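Local coordinates for adhesion and penetration protein autotransporter (Haemophilus influenzae, PDB 3SYJ) that promotes bacterial aggregation, adherence to host cells and invasion through its secreted passenger domain, which is also a probable serine protease, at residues Arg566-Ser571 / Lys586-Arg592; Trp622-Lys628 / Arg643-Glu649. One frame throughout, in Å; residues are numbered along the deposited sequence.

Contact 1: residues Arg566-Ser571 / Lys586-Arg592; sequences RTLLLS and KLFFSGR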
loop_
_atom_site.group_PDB
_atom_site.type_symbol
_atom_site.label_atom_id
_atom_site.label_comp_id
_atom_site.label_asym_id
_atom_site.label_seq_id
_atom_site.Cartn_x
_atom_site.Cartn_y
_atom_site.Cartn_z
ATOM N N ARG A 566 -22.075 18.997 -31.090
ATOM C CA ARG A 566 -22.241 17.808 -31.918
ATOM C C ARG A 566 -22.152 16.589 -31.023
ATOM O O ARG A 566 -21.274 16.512 -30.174
ATOM C CB ARG A 566 -21.156 17.733 -32.993
ATOM C CG ARG A 566 -21.110 18.927 -33.926
ATOM C CD ARG A 566 -22.387 19.059 -34.740
ATOM N NE ARG A 566 -22.119 19.679 -36.035
ATOM C CZ ARG A 566 -22.346 20.959 -36.314
ATOM N NH1 ARG A 566 -22.862 21.764 -35.389
ATOM N NH2 ARG A 566 -22.062 21.434 -37.522
ATOM N N THR A 567 -23.054 15.634 -31.206
ATOM C CA THR A 567 -23.097 14.478 -30.319
ATOM C C THR A 567 -22.868 13.180 -31.061
ATOM O O THR A 567 -23.370 12.989 -32.166
ATOM C CB THR A 567 -24.439 14.384 -29.578
ATOM O OG1 THR A 567 -24.640 15.578 -28.821
ATOM C CG2 THR A 567 -24.459 13.186 -28.645
ATOM N N LEU A 568 -22.096 12.301 -30.436
ATOM C CA LEU A 568 -21.899 10.946 -30.922
ATOM C C LEU A 568 -22.446 9.973 -29.885
ATOM O O LEU A 568 -22.005 9.956 -28.736
ATOM C CB LEU A 568 -20.411 10.671 -31.176
ATOM C CG LEU A 568 -19.993 9.241 -31.550
ATOM C CD1 LEU A 568 -20.804 8.699 -32.722
ATOM C CD2 LEU A 568 -18.490 9.181 -31.867
ATOM N N LEU A 569 -23.420 9.172 -30.291
ATOM C CA LEU A 569 -23.989 8.183 -29.397
ATOM C C LEU A 569 -23.422 6.807 -29.711
ATOM O O LEU A 569 -23.496 6.340 -30.847
ATOM C CB LEU A 569 -25.516 8.171 -29.517
ATOM C CG LEU A 569 -26.255 6.967 -28.914
ATOM C CD1 LEU A 569 -26.012 6.866 -27.414
ATOM C CD2 LEU A 569 -27.756 7.031 -29.217
ATOM N N LEU A 570 -22.842 6.167 -28.703
ATOM C CA LEU A 570 -22.418 4.779 -28.832
ATOM C C LEU A 570 -23.321 3.912 -27.962
ATOM O O LEU A 570 -23.296 4.014 -26.732
ATOM C CB LEU A 570 -20.954 4.624 -28.416
ATOM C CG LEU A 570 -20.000 5.562 -29.157
ATOM C CD1 LEU A 570 -18.608 5.532 -28.551
ATOM C CD2 LEU A 570 -19.955 5.200 -30.630
ATOM N N SER A 571 -24.128 3.065 -28.591
ATOM C CA SER A 571 -25.107 2.297 -27.838
ATOM C C SER A 571 -24.855 0.803 -27.940
ATOM O O SER A 571 -25.660 0.005 -27.465
ATOM C CB SER A 571 -26.526 2.618 -28.314
ATOM O OG SER A 571 -26.722 2.150 -29.640
ATOM N N LYS A 586 -20.017 16.262 -27.857
ATOM C CA LYS A 586 -20.586 15.422 -26.815
ATOM C C LYS A 586 -20.504 13.955 -27.201
ATOM O O LYS A 586 -20.838 13.580 -28.325
ATOM C CB LYS A 586 -22.033 15.831 -26.516
ATOM C CG LYS A 586 -22.156 17.259 -26.004
ATOM C CD LYS A 586 -23.569 17.580 -25.554
ATOM C CE LYS A 586 -24.516 17.763 -26.731
ATOM N NZ LYS A 586 -24.543 19.164 -27.228
ATOM N N LEU A 587 -20.046 13.134 -26.258
ATOM C CA LEU A 587 -19.871 11.708 -26.493
ATOM C C LEU A 587 -20.627 10.916 -25.429
ATOM O O LEU A 587 -20.338 11.040 -24.238
ATOM C CB LEU A 587 -18.381 11.355 -26.476
ATOM C CG LEU A 587 -17.983 9.893 -26.677
ATOM C CD1 LEU A 587 -18.459 9.383 -28.031
ATOM C CD2 LEU A 587 -16.477 9.741 -26.542
ATOM N N PHE A 588 -21.596 10.110 -25.860
ATOM C CA PHE A 588 -22.430 9.345 -24.935
ATOM C C PHE A 588 -22.142 7.862 -25.035
ATOM O O PHE A 588 -22.168 7.294 -26.125
ATOM C CB PHE A 588 -23.924 9.579 -25.213
ATOM C CG PHE A 588 -24.500 10.778 -24.503
ATOM C CD1 PHE A 588 -24.087 12.057 -24.829
ATOM C CD2 PHE A 588 -25.459 10.624 -23.517
ATOM C CE1 PHE A 588 -24.615 13.162 -24.178
ATOM C CE2 PHE A 588 -25.993 11.724 -22.867
ATOM C CZ PHE A 588 -25.571 12.992 -23.202
ATOM N N PHE A 589 -21.856 7.243 -23.896
ATOM C CA PHE A 589 -21.828 5.787 -23.793
ATOM C C PHE A 589 -23.135 5.376 -23.143
ATOM O O PHE A 589 -23.433 5.786 -22.021
ATOM C CB PHE A 589 -20.653 5.310 -22.939
ATOM C CG PHE A 589 -19.308 5.692 -23.485
ATOM C CD1 PHE A 589 -18.583 4.805 -24.264
ATOM C CD2 PHE A 589 -18.766 6.934 -23.208
ATOM C CE1 PHE A 589 -17.337 5.153 -24.763
ATOM C CE2 PHE A 589 -17.533 7.294 -23.700
ATOM C CZ PHE A 589 -16.812 6.402 -24.483
ATOM N N SER A 590 -23.932 4.583 -23.849
ATOM C CA SER A 590 -25.286 4.320 -23.391
ATOM C C SER A 590 -25.749 2.910 -23.725
ATOM O O SER A 590 -25.245 2.279 -24.656
ATOM C CB SER A 590 -26.246 5.332 -24.026
ATOM O OG SER A 590 -27.574 5.166 -23.548
ATOM N N GLY A 591 -26.710 2.419 -22.954
ATOM C CA GLY A 591 -27.472 1.254 -23.354
ATOM C C GLY A 591 -28.529 1.762 -24.313
ATOM O O GLY A 591 -28.507 2.936 -24.686
ATOM N N ARG A 592 -29.455 0.898 -24.717
ATOM C CA ARG A 592 -30.530 1.299 -25.630
ATOM C C ARG A 592 -31.837 0.559 -25.336
ATOM O O ARG A 592 -31.831 -0.546 -24.789
ATOM C CB ARG A 592 -30.127 1.058 -27.086
ATOM C CG ARG A 592 -29.730 -0.377 -27.397
ATOM C CD ARG A 592 -30.099 -0.733 -28.822
ATOM N NE ARG A 592 -31.548 -0.718 -28.988
ATOM C CZ ARG A 592 -32.180 -0.614 -30.152
ATOM N NH1 ARG A 592 -31.498 -0.517 -31.284
ATOM N NH2 ARG A 592 -33.505 -0.604 -30.180
HETATM O O HOH W 1 -25.690 17.854 -30.136
#
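Five backbone hydrogen bonds join Arg566-Ser571 to Lys586-Arg592 in the ladder of a parallel pair: Lys586 N to Arg566 O (2.6 Å), Leu568 N to Lys586 O (2.8 Å), Phe588 N to Leu568 O (2.9 Å), Leu570 N to Phe588 O (2.9 Å) and Ser590 N to Leu570 O (3.0 Å). Arg566, Leu568 and Leu570 of the first segment make all of these; Thr567, Leu569 and Ser571 instead bond through their backbones to Lys535, Ile537 and Tyr539. Lys586 lays its chain along Thr567, CE 3.0 Å from OG1, and its amine reaches a salt bridge with Asp565, a fitting end for a lysine at the partly exposed margin. On the opposite face Leu568, Leu570, Leu587 and Phe589 form an apolar cluster, with Leu570 CD1 3.9 Å from Leu587 CD1 and 4.0 Å from Phe589 CE1. Parallel strands in register between coils, with apolar residues stacked inside, are characteristic of a beta-solenoid. Strand 567-570 thus lies between strands 536-539 and 586-589, while strand 669-675 packs over Leu569 and Phe588.

Contact 2: residues Trp622-Lys628 / Arg643-Glu649; sequences WINRTFK and RNVSSIE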
loop_
_atom_site.group_PDB
_atom_site.type_symbol
_atom_site.label_atom_id
_atom_site.label_comp_id
_atom_site.label_asym_id
_atom_site.label_seq_id
_atom_site.Cartn_x
_atom_site.Cartn_y
_atom_site.Cartn_z
ATOM N N TRP A 622 -34.779 -1.872 -21.264
ATOM C CA TRP A 622 -33.579 -1.481 -22.006
ATOM C C TRP A 622 -32.547 -2.601 -22.022
ATOM O O TRP A 622 -32.535 -3.457 -21.138
ATOM C CB TRP A 622 -32.940 -0.244 -21.368
ATOM C CG TRP A 622 -33.536 1.045 -21.820
ATOM C CD1 TRP A 622 -34.866 1.350 -21.907
ATOM C CD2 TRP A 622 -32.825 2.222 -22.232
ATOM N NE1 TRP A 622 -35.022 2.636 -22.363
ATOM C CE2 TRP A 622 -33.787 3.193 -22.568
ATOM C CE3 TRP A 622 -31.467 2.543 -22.360
ATOM C CZ2 TRP A 622 -33.437 4.468 -23.015
ATOM C CZ3 TRP A 622 -31.123 3.806 -22.806
ATOM C CH2 TRP A 622 -32.104 4.754 -23.126
ATOM N N ILE A 623 -31.679 -2.577 -23.032
ATOM C CA ILE A 623 -30.549 -3.494 -23.118
ATOM C C ILE A 623 -29.340 -2.918 -22.385
ATOM O O ILE A 623 -28.982 -1.752 -22.582
ATOM C CB ILE A 623 -30.153 -3.755 -24.588
ATOM C CG1 ILE A 623 -31.377 -4.217 -25.391
ATOM C CG2 ILE A 623 -29.020 -4.766 -24.657
ATOM C CD1 ILE A 623 -31.110 -4.518 -26.855
ATOM N N ASN A 624 -28.713 -3.732 -21.539
ATOM C CA ASN A 624 -27.513 -3.306 -20.821
ATOM C C ASN A 624 -26.235 -3.535 -21.633
ATOM O O ASN A 624 -26.073 -4.582 -22.266
ATOM C CB ASN A 624 -27.425 -4.014 -19.469
ATOM C CG ASN A 624 -28.528 -3.579 -18.515
ATOM O OD1 ASN A 624 -28.926 -2.411 -18.490
ATOM N ND2 ASN A 624 -29.030 -4.521 -17.729
ATOM N N ARG A 625 -25.333 -2.554 -21.608
ATOM C CA ARG A 625 -24.110 -2.612 -22.410
ATOM C C ARG A 625 -22.814 -2.550 -21.590
ATOM O O ARG A 625 -22.802 -2.132 -20.428
ATOM C CB ARG A 625 -24.096 -1.488 -23.451
ATOM C CG ARG A 625 -25.291 -1.471 -24.393
ATOM C CD ARG A 625 -25.402 -2.755 -25.202
ATOM N NE ARG A 625 -26.074 -2.525 -26.480
ATOM C CZ ARG A 625 -26.480 -3.484 -27.306
ATOM N NH1 ARG A 625 -26.297 -4.755 -26.985
ATOM N NH2 ARG A 625 -27.070 -3.168 -28.453
ATOM N N THR A 626 -21.721 -2.972 -22.212
ATOM C CA THR A 626 -20.410 -2.879 -21.597
ATOM C C THR A 626 -19.491 -2.163 -22.562
ATOM O O THR A 626 -19.610 -2.306 -23.780
ATOM C CB THR A 626 -19.797 -4.261 -21.286
ATOM O OG1 THR A 626 -19.632 -5.002 -22.501
ATOM C CG2 THR A 626 -20.670 -5.045 -20.340
ATOM N N PHE A 627 -18.582 -1.376 -22.009
ATOM C CA PHE A 627 -17.587 -0.694 -22.809
ATOM C C PHE A 627 -16.217 -0.908 -22.195
ATOM O O PHE A 627 -16.065 -0.917 -20.973
ATOM C CB PHE A 627 -17.905 0.795 -22.905
ATOM C CG PHE A 627 -19.142 1.097 -23.695
ATOM C CD1 PHE A 627 -19.109 1.109 -25.079
ATOM C CD2 PHE A 627 -20.342 1.369 -23.056
ATOM C CE1 PHE A 627 -20.246 1.395 -25.813
ATOM C CE2 PHE A 627 -21.483 1.654 -23.783
ATOM C CZ PHE A 627 -21.432 1.668 -25.162
ATOM N N LYS A 628 -15.227 -1.097 -23.055
ATOM C CA LYS A 628 -13.863 -1.300 -22.608
ATOM C C LYS A 628 -12.852 -0.711 -23.579
ATOM O O LYS A 628 -12.951 -0.886 -24.796
ATOM C CB LYS A 628 -13.571 -2.787 -22.419
ATOM C CG LYS A 628 -12.149 -3.063 -21.966
ATOM C CD LYS A 628 -11.998 -4.489 -21.455
ATOM C CE LYS A 628 -10.535 -4.801 -21.147
ATOM N NZ LYS A 628 -10.274 -6.260 -20.997
ATOM N N ARG A 643 -27.510 5.793 -19.006
ATOM C CA ARG A 643 -28.253 4.712 -18.360
ATOM C C ARG A 643 -28.046 3.382 -19.061
ATOM O O ARG A 643 -27.754 3.340 -20.255
ATOM C CB ARG A 643 -29.748 5.034 -18.291
ATOM C CG ARG A 643 -30.389 5.407 -19.631
ATOM C CD ARG A 643 -31.915 5.442 -19.524
ATOM N NE ARG A 643 -32.456 4.114 -19.246
ATOM C CZ ARG A 643 -33.753 3.823 -19.197
ATOM N NH1 ARG A 643 -34.662 4.770 -19.412
ATOM N NH2 ARG A 643 -34.141 2.580 -18.930
ATOM N N ASN A 644 -28.215 2.302 -18.306
ATOM C CA ASN A 644 -28.051 0.945 -18.815
ATOM C C ASN A 644 -26.665 0.659 -19.396
ATOM O O ASN A 644 -26.520 -0.002 -20.428
ATOM C CB ASN A 644 -29.171 0.581 -19.792
ATOM C CG ASN A 644 -30.549 0.642 -19.140
ATOM O OD1 ASN A 644 -31.254 1.644 -19.264
ATOM N ND2 ASN A 644 -30.926 -0.422 -18.419
ATOM N N VAL A 645 -25.646 1.165 -18.715
ATOM C CA VAL A 645 -24.282 0.738 -18.960
ATOM C C VAL A 645 -23.877 -0.090 -17.751
ATOM O O VAL A 645 -23.744 0.435 -16.642
ATOM C CB VAL A 645 -23.314 1.924 -19.117
ATOM C CG1 VAL A 645 -21.895 1.418 -19.308
ATOM C CG2 VAL A 645 -23.737 2.820 -20.285
ATOM N N SER A 646 -23.716 -1.392 -17.961
ATOM C CA SER A 646 -23.384 -2.294 -16.871
ATOM C C SER A 646 -22.019 -1.954 -16.313
ATOM O O SER A 646 -21.815 -1.931 -15.102
ATOM C CB SER A 646 -23.397 -3.743 -17.351
ATOM O OG SER A 646 -24.718 -4.174 -17.595
ATOM N N SER A 647 -21.080 -1.699 -17.212
ATOM C CA SER A 647 -19.715 -1.419 -16.804
ATOM C C SER A 647 -18.978 -0.687 -17.902
ATOM O O SER A 647 -19.243 -0.892 -19.089
ATOM C CB SER A 647 -18.976 -2.718 -16.482
ATOM O OG SER A 647 -18.915 -3.564 -17.616
ATOM N N ILE A 648 -18.060 0.182 -17.501
ATOM C CA ILE A 648 -17.114 0.748 -18.443
ATOM C C ILE A 648 -15.722 0.578 -17.860
ATOM O O ILE A 648 -15.456 1.011 -16.740
ATOM C CB ILE A 648 -17.449 2.218 -18.805
ATOM C CG1 ILE A 648 -16.578 2.694 -19.968
ATOM C CG2 ILE A 648 -17.367 3.134 -17.578
ATOM C CD1 ILE A 648 -17.084 3.960 -20.620
ATOM N N GLU A 649 -14.854 -0.093 -18.615
ATOM C CA GLU A 649 -13.526 -0.450 -18.137
ATOM C C GLU A 649 -12.417 0.268 -18.903
ATOM O O GLU A 649 -12.431 0.324 -20.135
ATOM C CB GLU A 649 -13.306 -1.967 -18.221
ATOM C CG GLU A 649 -11.958 -2.408 -17.668
ATOM C CD GLU A 649 -11.685 -3.895 -17.850
ATOM O OE1 GLU A 649 -12.648 -4.687 -17.912
ATOM O OE2 GLU A 649 -10.495 -4.272 -17.918
HETATM O O HOH W 2 -33.914 -0.622 -18.362
HETATM O O HOH W 3 -16.749 -3.185 -18.975
HETATM O O HOH W 4 -12.312 -7.212 -19.597
#
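Trp622 carries the guanidinium of Arg643 flat on its indole, centres 3.5 Å apart and planes at 7°, a cation-pi stack in which the flat, delocalised charge suits the aromatic face. Arg643 keeps a salt bridge to Asp619, and its NE donates to Asn644 OD1 (2.7 Å), leaving Asn644 ND2 to reach Asn624 OD1 at 2.8 Å. Beyond this polar end the segments run parallel, as adjoining coils of the beta-helix do, but with a beta bulge: Arg625 pairs with Val645, whereas Thr626 pairs with Ser647. The extra residue, Ser646, has near-helical backbone angles, and its N bonds to Arg625 O at 2.7 Å. After the bulge, Phe627 N donates to Ser647 O (3.0 Å) and Phe627 O accepts from Glu649 N (2.8 Å). Phe627 and Ile648 fill the buried face, Phe627 CB 3.7 Å from Ile648 CG1, with Val645 CG1 at the edge of the Phe627 ring. The other face bears hydrophilic Thr626, Ser647, Lys628 and Glu649, where a water links Lys628 NZ (2.6 Å) to Glu649 OE1 (3.1 Å).

In the fold
From the N terminus the chain passes the protease-like region and the earlier solenoid coils before strand 567-575. Contact 1 closes the first loop, in which strand 579-582 leads round to 586-593. The chain then runs through helix 603-609 to strand 622-629, and contact 2 closes a second loop by way of strands 631-634 and 638-641. The loops follow in series, neither nested nor crossed, their contact centres about 12 Å apart. They meet directly: Arg625 NE of contact 2 lies 2.7 Å from Ser571 O of contact 1, and the rings of Phe627 and Phe589 pack edge-to-face. Together they tie neighbouring coils of this part of the solenoid.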